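Local coordinates for diacylglycerol lipase (Aspergillus oryzae, PDB 5XK2) that hydrolyses ester bonds of mono- and diacylglycerols as a class 3 lipase of the alpha/beta-hydrolase fold, at the interface of chains A and B. Sequence-based numbering; all coordinates share one arbitrary frame. Chains: chain A/B, Diacylglycerol lipase.

The interface of chains A and B. Residues chain A 262-263, 265-266; chain B 94, 98-99, 101, 262.
A:Leu262 and B:Val98 bury the most surface in this patch, where the 3-10 helix 262-269 of one class 3 lipase meets the short helix 94-98 of its two-fold mate. By its position in the family, helix 94-98 is the lid helix, so a closed lid lies against the neighbouring subunit; whether this dimer exists in solution the structure alone does not show.

A:Leu262 turns CG away from its backbone N (chi1 172°), which brings CD1 within 3.9 Å of CD1 of B:Leu262, its symmetry partner, the two side chains running nearly perpendicular. The same A:Leu262 CD1 methyl lies 4.0 Å from CG2 of B:Ile94.

B:Val98 presents CG2, held between its own backbone N and carbonyl carbon, to the turn of the opposite helix: this methyl packs 3.9 Å from CB of A:Phe265, with the A:Leu262 carbonyl alongside. A:Leu263 adds its CD1 branch near B:Val98 CB. Beyond, the ring of A:Phe265 slants past B:Thr99, its CD2 lying 3.2 Å from the hydroxyl OG1. The imidazole of A:His266 brings CD2 to 3.9 Å from the B:Ala101 methyl CB.

Water 1 joins the backbones across this apolar packing. The N-H of A:His266 points to the water oxygen, with N 2.8 Å from it and the bond bent to 143° at the hydrogen. The same water oxygen lies 2.7 Å from A:Leu263 O and 2.6 Å from B:Val98 O, bridging the two helices.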
# COMPACT_ATOMS: atom_id res chain seq x y z
N LEU A 262 -2.34 9.99 0.02
CA LEU A 262 -1.94 8.74 0.65
C LEU A 262 -2.40 8.68 2.11
O LEU A 262 -2.82 7.62 2.60
CB LEU A 262 -0.42 8.57 0.57
CG LEU A 262 0.19 7.40 1.36
CD1 LEU A 262 -0.35 6.08 0.86
CD2 LEU A 262 1.69 7.43 1.17
N LEU A 263 -2.34 9.81 2.81
CA LEU A 263 -2.69 9.80 4.23
C LEU A 263 -4.20 9.74 4.44
O LEU A 263 -4.66 9.53 5.56
CB LEU A 263 -2.10 11.02 4.95
CG LEU A 263 -2.09 10.89 6.48
CD1 LEU A 263 -1.34 9.65 6.96
CD2 LEU A 263 -1.50 12.14 7.09
N PHE A 265 -5.87 7.35 3.33
CA PHE A 265 -6.20 5.96 3.12
C PHE A 265 -7.14 5.39 4.20
O PHE A 265 -7.93 4.50 3.92
CB PHE A 265 -4.94 5.10 3.03
CG PHE A 265 -5.22 3.76 2.46
CD1 PHE A 265 -5.39 3.60 1.11
CD2 PHE A 265 -5.40 2.66 3.30
CE1 PHE A 265 -5.69 2.37 0.58
CE2 PHE A 265 -5.70 1.42 2.77
CZ PHE A 265 -5.85 1.27 1.41
N HIS A 266 -7.09 5.94 5.41
CA HIS A 266 -8.01 5.49 6.47
C HIS A 266 -9.47 5.51 5.98
O HIS A 266 -10.25 4.64 6.34
CB HIS A 266 -7.86 6.38 7.71
CG HIS A 266 -8.28 7.80 7.49
ND1 HIS A 266 -9.54 8.26 7.80
CD2 HIS A 266 -7.63 8.85 6.93
CE1 HIS A 266 -9.64 9.55 7.47
NE2 HIS A 266 -8.49 9.93 6.95
N ILE B 94 2.58 -0.32 2.94
CA ILE B 94 2.44 1.11 3.13
C ILE B 94 1.04 1.37 3.67
O ILE B 94 0.87 2.20 4.56
CB ILE B 94 2.67 1.88 1.82
CG1 ILE B 94 4.14 1.79 1.40
CG2 ILE B 94 2.28 3.35 1.98
CD1 ILE B 94 5.11 2.35 2.44
N VAL B 98 0.01 3.56 7.10
CA VAL B 98 -0.79 4.78 7.15
C VAL B 98 -2.27 4.64 7.53
O VAL B 98 -2.90 5.66 7.83
CB VAL B 98 -0.76 5.52 5.79
CG1 VAL B 98 0.68 5.83 5.38
CG2 VAL B 98 -1.46 4.69 4.72
N THR B 99 -2.82 3.42 7.57
CA THR B 99 -4.28 3.26 7.68
C THR B 99 -4.86 3.80 8.99
O THR B 99 -5.98 4.32 9.01
CB THR B 99 -4.69 1.77 7.51
OG1 THR B 99 -4.50 1.40 6.14
CG2 THR B 99 -6.16 1.55 7.85
N ALA B 101 -3.74 6.41 10.41
CA ALA B 101 -3.60 7.86 10.22
C ALA B 101 -3.10 8.57 11.48
O ALA B 101 -3.31 9.77 11.66
CB ALA B 101 -4.93 8.47 9.77
N LEU B 262 -0.71 9.60 -3.65
CA LEU B 262 -0.64 8.14 -3.75
C LEU B 262 -0.12 7.69 -5.09
O LEU B 262 0.61 6.70 -5.19
CB LEU B 262 -2.03 7.52 -3.50
CG LEU B 262 -2.20 6.02 -3.78
CD1 LEU B 262 -1.31 5.21 -2.86
CD2 LEU B 262 -3.65 5.63 -3.56
O HOH W 1 -4.67 7.00 6.46